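Long-range contacts in chitinase (Paenibacillus sp. FPU-7, PDB 5GZT), which probably cleaves beta-1,4 linkages between N-acetylglucosamine units at internal positions of chitin, using family 18 glycosidase modules: residues T578-D582 with T682-V686; T602-Y607 with V743-N747; G672-L678 with N713-V719. All coordinates share one frame; numbering follows the deposited sequence.

Contact 1: residues T578-D582 with T682-V686; sequences TRYWD and TLKPV. With FMT (formic acid), chain H.
At the interface between the first family 18 module and the immunoglobulin-like domain, Arg579 of edge strand 578-582 reaches into the loop 682-686 and grips the carbonyl of Leu683. Both terminal nitrogens close on this single oxygen: NH1 of Arg579 lies 2.9 Å from Leu683 O, close to the C=O axis, while NH2 of Arg579, at 3.0 Å, comes from above the carbonyl plane. The oxygen itself sits in the guanidinium plane. With CG anti to the backbone N (chi1 -179°), the arginine chain runs out from the strand and bends at chi3 (57°), which brings the end of the guanidinium to the loop. Pro685 CA covers one guanidinium face near its rim, and Pro685 CB rests 3.3 Å from Arg579 O, so the proline touches both ends of the arginine. A formic acid, probably from the crystallisation liquor, uses the other N-H of NH1, with its O1 2.9 Å from Arg579 NH1, and lies obliquely beside the Trp581 ring. The indole N-H of Trp581 bonds to Asp583. A bidentate arginine grip on one loop carbonyl, with proline packed against the guanidinium, joins an edge strand of the glycosidase module to the immunoglobulin-like domain.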
# COMPACT_ATOMS: atom_id res chain seq x y z
N THR B 578 16.86 -26.70 -0.35
CA THR B 578 17.86 -25.84 -0.97
C THR B 578 17.09 -24.62 -1.52
O THR B 578 16.03 -24.76 -2.16
CB THR B 578 18.62 -26.60 -2.06
OG1 THR B 578 19.31 -27.65 -1.44
CG2 THR B 578 19.58 -25.76 -2.78
N ARG B 579 17.65 -23.44 -1.31
CA ARG B 579 17.16 -22.18 -1.88
C ARG B 579 17.75 -22.01 -3.28
O ARG B 579 18.95 -22.15 -3.46
CB ARG B 579 17.53 -20.95 -1.00
CG ARG B 579 16.94 -19.70 -1.69
CD ARG B 579 16.98 -18.48 -0.80
NE ARG B 579 18.30 -18.16 -0.34
CZ ARG B 579 19.11 -17.21 -0.83
NH1 ARG B 579 18.85 -16.54 -1.97
NH2 ARG B 579 20.28 -17.00 -0.23
N TYR B 580 16.89 -21.78 -4.28
CA TYR B 580 17.31 -21.54 -5.67
C TYR B 580 16.70 -20.21 -6.12
O TYR B 580 15.80 -19.71 -5.51
CB TYR B 580 16.74 -22.65 -6.55
CG TYR B 580 17.44 -23.98 -6.43
CD1 TYR B 580 18.78 -24.10 -6.70
CD2 TYR B 580 16.77 -25.13 -6.04
CE1 TYR B 580 19.42 -25.35 -6.64
CE2 TYR B 580 17.42 -26.37 -6.02
CZ TYR B 580 18.71 -26.45 -6.30
OH TYR B 580 19.35 -27.65 -6.23
N TRP B 581 17.21 -19.62 -7.20
CA TRP B 581 16.70 -18.41 -7.73
C TRP B 581 16.55 -18.60 -9.24
O TRP B 581 17.43 -19.15 -9.90
CB TRP B 581 17.76 -17.35 -7.51
CG TRP B 581 17.47 -15.98 -8.09
CD1 TRP B 581 18.13 -15.37 -9.13
CD2 TRP B 581 16.49 -15.04 -7.64
NE1 TRP B 581 17.59 -14.16 -9.34
CE2 TRP B 581 16.61 -13.91 -8.45
CE3 TRP B 581 15.46 -15.08 -6.68
CZ2 TRP B 581 15.84 -12.73 -8.28
CZ3 TRP B 581 14.69 -13.88 -6.46
CH2 TRP B 581 14.86 -12.76 -7.33
N ASP B 582 15.46 -18.10 -9.77
CA ASP B 582 15.27 -18.06 -11.22
C ASP B 582 15.58 -16.64 -11.65
O ASP B 582 14.87 -15.70 -11.37
CB ASP B 582 13.84 -18.42 -11.57
CG ASP B 582 13.58 -18.45 -13.13
OD1 ASP B 582 14.18 -17.68 -13.89
OD2 ASP B 582 12.64 -19.12 -13.55
N THR B 682 19.89 -9.50 -0.65
CA THR B 682 19.67 -10.93 -0.58
C THR B 682 20.82 -11.62 -1.22
O THR B 682 20.99 -11.51 -2.42
CB THR B 682 18.34 -11.28 -1.28
OG1 THR B 682 17.28 -10.35 -0.84
CG2 THR B 682 17.96 -12.67 -1.00
N LEU B 683 21.57 -12.45 -0.46
CA LEU B 683 22.66 -13.19 -1.04
C LEU B 683 22.15 -14.15 -2.15
O LEU B 683 21.07 -14.72 -2.06
CB LEU B 683 23.41 -14.05 -0.01
CG LEU B 683 24.00 -13.37 1.24
CD1 LEU B 683 24.54 -14.42 2.17
CD2 LEU B 683 25.08 -12.41 0.76
N LYS B 684 22.99 -14.29 -3.17
CA LYS B 684 22.93 -15.46 -4.05
C LYS B 684 22.89 -16.71 -3.17
O LYS B 684 23.56 -16.79 -2.10
CB LYS B 684 24.15 -15.52 -4.94
CG LYS B 684 24.24 -14.35 -5.95
CD LYS B 684 25.53 -14.41 -6.79
CE LYS B 684 26.71 -13.93 -6.02
NZ LYS B 684 28.07 -14.21 -6.60
N PRO B 685 22.18 -17.72 -3.62
CA PRO B 685 22.14 -18.93 -2.82
C PRO B 685 23.53 -19.48 -2.49
O PRO B 685 23.70 -20.07 -1.40
CB PRO B 685 21.30 -19.90 -3.68
CG PRO B 685 20.46 -18.98 -4.50
CD PRO B 685 21.21 -17.72 -4.73
N VAL B 686 24.47 -19.31 -3.43
CA VAL B 686 25.87 -19.66 -3.29
C VAL B 686 26.72 -18.40 -3.64
O VAL B 686 26.78 -18.01 -4.83
CB VAL B 686 26.31 -20.87 -4.14
CG1 VAL B 686 27.81 -21.12 -4.03
CG2 VAL B 686 25.60 -22.16 -3.66
C FMT H . 16.70 -16.28 -4.09
O1 FMT H . 16.90 -17.53 -3.90
O2 FMT H . 16.10 -15.27 -3.34

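Contact 2: residues T602-Y607 with V743-N747; sequences TASAAY and VLEAN
Tyr607, on the first turns of helix 602-614, holds the loop 743-747 of the immunoglobulin-like domain by its phenol oxygen. The hydroxyl donates to the backbone carbonyl of Leu744, with Tyr607 OH 2.6 Å from Leu744 O. The acceptor lies at the edge of the ring, near its plane, and the hydroxyl is tilted 16° from the carbonyl plane. Because CG stands anti to the carbonyl carbon (chi1 -81°), the ring leaves the helix beside its own backbone N, and its far end meets the loop although the CB bond does not point there. The Ala746 methyl, with CB 3.9 Å from Tyr607 OH, packs beside the hydroxyl. One turn back, Ala603 turns its methyl to the loop and meets Leu744, whose CB and CD1 both approach Ala603 CB, the latter at 4.1 Å. The Glu745 chain bends at chi2 (83°), laying CG 3.9 Å from Ala606 CB and bringing OE2 over the start of the helix, 3.6 Å from Ala603 CA. A water donates to both Thr602 O and Glu745 OE2, at 2.7 Å from each of these oxygens, and thus links the helix backbone to the carboxylate. The same OE2 is hydrogen-bonded to the hydroxyl of Thr682, which also meets Thr602 OG1. Two alanines face the loop here, consistent with its close approach to the helix, while tyrosine and glutamate supply the polar ties: a helix-to-loop junction between a family 18 glycosidase module and its neighbouring immunoglobulin-like domain.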
# COMPACT_ATOMS: atom_id res chain seq x y z
N THR B 602 12.80 -11.44 -0.08
CA THR B 602 13.28 -10.15 -0.06
C THR B 602 13.70 -9.73 -1.45
O THR B 602 13.58 -8.52 -1.81
CB THR B 602 14.42 -10.02 0.94
OG1 THR B 602 15.36 -11.03 0.71
CG2 THR B 602 13.92 -10.17 2.35
N ALA B 603 14.31 -10.64 -2.16
CA ALA B 603 14.77 -10.33 -3.52
C ALA B 603 13.62 -10.14 -4.55
O ALA B 603 13.65 -9.19 -5.34
CB ALA B 603 15.76 -11.41 -4.01
N SER B 604 12.63 -11.04 -4.54
CA SER B 604 11.50 -10.95 -5.45
C SER B 604 10.69 -9.69 -5.12
O SER B 604 10.25 -9.00 -6.07
CB SER B 604 10.63 -12.22 -5.51
OG SER B 604 9.87 -12.39 -4.34
N ALA B 605 10.53 -9.35 -3.82
CA ALA B 605 9.91 -8.13 -3.45
C ALA B 605 10.66 -6.91 -4.04
O ALA B 605 9.99 -6.00 -4.55
CB ALA B 605 9.69 -7.96 -1.98
N ALA B 606 11.99 -6.95 -4.07
CA ALA B 606 12.73 -5.80 -4.63
C ALA B 606 12.58 -5.72 -6.15
O ALA B 606 12.34 -4.68 -6.64
CB ALA B 606 14.20 -5.83 -4.28
N TYR B 607 12.60 -6.85 -6.86
CA TYR B 607 12.36 -6.83 -8.30
C TYR B 607 10.95 -6.38 -8.68
O TYR B 607 10.80 -5.63 -9.66
CB TYR B 607 12.71 -8.17 -8.94
CG TYR B 607 14.19 -8.29 -9.20
CD1 TYR B 607 14.77 -7.60 -10.27
CD2 TYR B 607 15.04 -8.91 -8.28
CE1 TYR B 607 16.11 -7.67 -10.50
CE2 TYR B 607 16.40 -8.94 -8.48
CZ TYR B 607 16.94 -8.37 -9.60
OH TYR B 607 18.31 -8.42 -9.80
N VAL B 743 24.92 -10.12 -3.90
CA VAL B 743 23.46 -10.17 -3.78
C VAL B 743 22.80 -10.29 -5.17
O VAL B 743 23.43 -10.06 -6.19
CB VAL B 743 22.88 -8.94 -3.06
CG1 VAL B 743 23.46 -8.90 -1.62
CG2 VAL B 743 23.21 -7.63 -3.78
N LEU B 744 21.53 -10.61 -5.13
CA LEU B 744 20.68 -10.89 -6.25
C LEU B 744 20.14 -9.59 -6.82
O LEU B 744 19.85 -9.54 -7.98
CB LEU B 744 19.48 -11.79 -5.75
CG LEU B 744 19.87 -13.25 -5.47
CD1 LEU B 744 18.71 -14.08 -4.90
CD2 LEU B 744 20.39 -13.94 -6.68
N GLU B 745 19.90 -8.61 -5.98
CA GLU B 745 19.39 -7.36 -6.40
C GLU B 745 20.43 -6.69 -7.30
O GLU B 745 21.63 -6.87 -7.13
CB GLU B 745 19.13 -6.44 -5.20
CG GLU B 745 17.95 -6.87 -4.31
CD GLU B 745 18.31 -7.96 -3.26
OE1 GLU B 745 19.43 -8.47 -3.29
OE2 GLU B 745 17.48 -8.30 -2.41
N ALA B 746 19.97 -5.87 -8.19
CA ALA B 746 20.81 -5.35 -9.31
C ALA B 746 21.75 -4.22 -8.94
O ALA B 746 22.90 -4.24 -9.35
CB ALA B 746 19.89 -4.88 -10.46
N ASN B 747 21.32 -3.18 -8.27
CA ASN B 747 22.31 -2.04 -8.24
C ASN B 747 22.63 -1.57 -6.81
O ASN B 747 22.76 -0.39 -6.55
CB ASN B 747 21.78 -0.84 -9.08
CG ASN B 747 21.58 -1.18 -10.55
OD1 ASN B 747 22.55 -1.40 -11.32
ND2 ASN B 747 20.31 -1.25 -10.96
O HOH W 1 15.62 -6.82 -1.20

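Contact 3: residues G672-L678 with N713-V719; sequences GTFILPL and NAVAVYV
Phe674 and Val717 form a hydrogen-bonded pair, with Val717 N 2.8 Å from Phe674 O; Gly672 with Val719 and Leu676 with Val715 do the same. This backbone ladder, the first shell of the contact, pairs strands 672-678 and 714-719 antiparallel, their directions 163° apart. At the end of the ladder Leu678 N donates to Asn713 O at 2.8 Å, nearly straight at 172°. CA-H...O contacts, such as Ala716 CA to Phe674 O at 3.2 Å, fill the spaces between these bonds.

Side chains sort onto two faces. On one, Phe674, Leu676, Val715, Val717 and Val719 gather: the Phe674 ring turns its edge to Val717 CB, and its CE2 reaches Val719 CG2 at 3.9 Å. On the other, Thr673 and Tyr718 lie side by side, pointing the same way, with OG1 and CG2 of the threonine beside CD1 and CE1 of the ring; Ala716 CB stands over one face of that ring, and Ile675 CG2 meets Ala714 CB at 3.8 Å.

Farther out, strand 754-759 packs on Phe674 and Leu676, and strand 703-707 extends the sheet beyond Ala716. Asn713, its CG anti to the backbone N (chi1 -175°), crosses Leu678 at about a right angle, ND2 3.5 Å from Leu678 CB, and its amide bonds by OD1 to Leu683 N and by ND2 to Gly681 O. An alanine here is likely to leave Leu683 N and Gly681 O without their amide partner and to open a gap beside Leu678. The chemistry implies a sheet whose register is set by backbone bonds, with apolar side chains on the face toward strand 754-759, and the buried Asn713 amide ties this end of it to the loop that follows strand 668-678.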
# COMPACT_ATOMS: atom_id res chain seq x y z
N GLY B 672 36.38 -21.60 14.19
CA GLY B 672 35.13 -20.91 14.62
C GLY B 672 34.49 -20.25 13.44
O GLY B 672 35.15 -20.13 12.42
N THR B 673 33.23 -19.84 13.58
CA THR B 673 32.48 -19.27 12.53
C THR B 673 31.75 -18.02 12.96
O THR B 673 31.00 -18.01 13.94
CB THR B 673 31.45 -20.35 12.02
OG1 THR B 673 32.22 -21.46 11.59
CG2 THR B 673 30.67 -19.82 10.77
N PHE B 674 31.93 -16.98 12.21
CA PHE B 674 31.15 -15.74 12.35
C PHE B 674 29.98 -15.86 11.37
O PHE B 674 30.16 -16.40 10.22
CB PHE B 674 31.98 -14.54 11.91
CG PHE B 674 33.17 -14.27 12.80
CD1 PHE B 674 32.99 -13.96 14.13
CD2 PHE B 674 34.43 -14.29 12.28
CE1 PHE B 674 34.09 -13.64 14.95
CE2 PHE B 674 35.51 -13.97 13.08
CZ PHE B 674 35.32 -13.65 14.42
N ILE B 675 28.81 -15.45 11.81
CA ILE B 675 27.63 -15.47 10.99
C ILE B 675 26.98 -14.10 10.97
O ILE B 675 26.64 -13.62 12.02
CB ILE B 675 26.64 -16.56 11.43
CG1 ILE B 675 27.28 -17.95 11.30
CG2 ILE B 675 25.39 -16.54 10.51
CD1 ILE B 675 26.42 -19.02 12.01
N LEU B 676 26.76 -13.55 9.77
CA LEU B 676 26.19 -12.23 9.61
C LEU B 676 25.00 -12.26 8.61
O LEU B 676 25.23 -12.25 7.36
CB LEU B 676 27.24 -11.24 9.09
CG LEU B 676 28.49 -11.05 9.98
CD1 LEU B 676 29.56 -12.05 9.59
CD2 LEU B 676 29.08 -9.68 9.90
N PRO B 677 23.80 -12.27 9.15
CA PRO B 677 22.58 -12.11 8.33
C PRO B 677 22.54 -10.75 7.64
O PRO B 677 23.04 -9.71 8.21
CB PRO B 677 21.44 -12.25 9.35
CG PRO B 677 22.08 -12.99 10.53
CD PRO B 677 23.45 -12.35 10.60
N LEU B 678 21.99 -10.74 6.43
CA LEU B 678 21.73 -9.50 5.78
C LEU B 678 20.41 -8.96 6.25
O LEU B 678 19.44 -9.69 6.46
CB LEU B 678 21.80 -9.64 4.28
CG LEU B 678 23.19 -9.63 3.63
CD1 LEU B 678 24.20 -10.71 4.06
CD2 LEU B 678 23.01 -9.71 2.11
N ASN B 713 19.74 -16.09 4.67
CA ASN B 713 20.43 -14.95 3.99
C ASN B 713 21.57 -14.39 4.84
O ASN B 713 21.52 -13.24 5.25
CB ASN B 713 19.36 -13.93 3.75
CG ASN B 713 19.80 -12.74 2.96
OD1 ASN B 713 20.76 -12.80 2.27
ND2 ASN B 713 19.08 -11.59 3.11
N ALA B 714 22.56 -15.23 5.16
CA ALA B 714 23.64 -14.85 6.07
C ALA B 714 24.96 -15.34 5.55
O ALA B 714 25.05 -16.41 5.04
CB ALA B 714 23.39 -15.43 7.49
N VAL B 715 25.99 -14.55 5.73
CA VAL B 715 27.33 -14.92 5.45
C VAL B 715 27.92 -15.63 6.63
O VAL B 715 27.76 -15.19 7.75
CB VAL B 715 28.18 -13.63 5.23
CG1 VAL B 715 29.67 -13.97 5.11
CG2 VAL B 715 27.73 -12.96 3.96
N ALA B 716 28.65 -16.71 6.35
CA ALA B 716 29.52 -17.40 7.28
C ALA B 716 30.95 -17.11 6.92
O ALA B 716 31.33 -17.18 5.73
CB ALA B 716 29.33 -18.89 7.21
N VAL B 717 31.73 -16.75 7.94
CA VAL B 717 33.16 -16.63 7.79
C VAL B 717 33.73 -17.72 8.60
O VAL B 717 33.68 -17.63 9.83
CB VAL B 717 33.72 -15.24 8.24
CG1 VAL B 717 35.23 -15.20 8.03
CG2 VAL B 717 33.07 -14.09 7.51
N TYR B 718 34.32 -18.74 7.97
CA TYR B 718 34.89 -19.89 8.69
C TYR B 718 36.37 -19.58 8.99
O TYR B 718 37.18 -19.39 8.06
CB TYR B 718 34.79 -21.18 7.84
CG TYR B 718 33.34 -21.58 7.51
CD1 TYR B 718 32.48 -22.17 8.45
CD2 TYR B 718 32.84 -21.39 6.22
CE1 TYR B 718 31.17 -22.50 8.11
CE2 TYR B 718 31.59 -21.77 5.88
CZ TYR B 718 30.75 -22.28 6.78
OH TYR B 718 29.45 -22.54 6.29
N VAL B 719 36.70 -19.39 10.27
CA VAL B 719 38.10 -19.16 10.69
C VAL B 719 38.67 -20.55 10.96
O VAL B 719 38.18 -21.30 11.80
CB VAL B 719 38.15 -18.27 11.94
CG1 VAL B 719 39.58 -18.09 12.41
CG2 VAL B 719 37.58 -16.89 11.59

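Contact 3 is the most buried of the three and lies wholly within the immunoglobulin-like domain, held by a regular backbone ladder and apolar side chains. Contacts 1 and 2 are partly buried junctions that join the same two modules, the first family 18 module and the immunoglobulin-like domain, and rely on side chains reaching backbone carbonyls: a charged guanidinium in contact 1, a phenol in contact 2, the latter helped by a water between a helix carbonyl and a carboxylate. Their centres lie about 11 Å apart, and Thr682 of contact 1 links them. Asn713 joins contact 3 to contact 1 by its bond to Leu683 N, whereas contacts 2 and 3 meet by apolar packing of Val743 on Leu678.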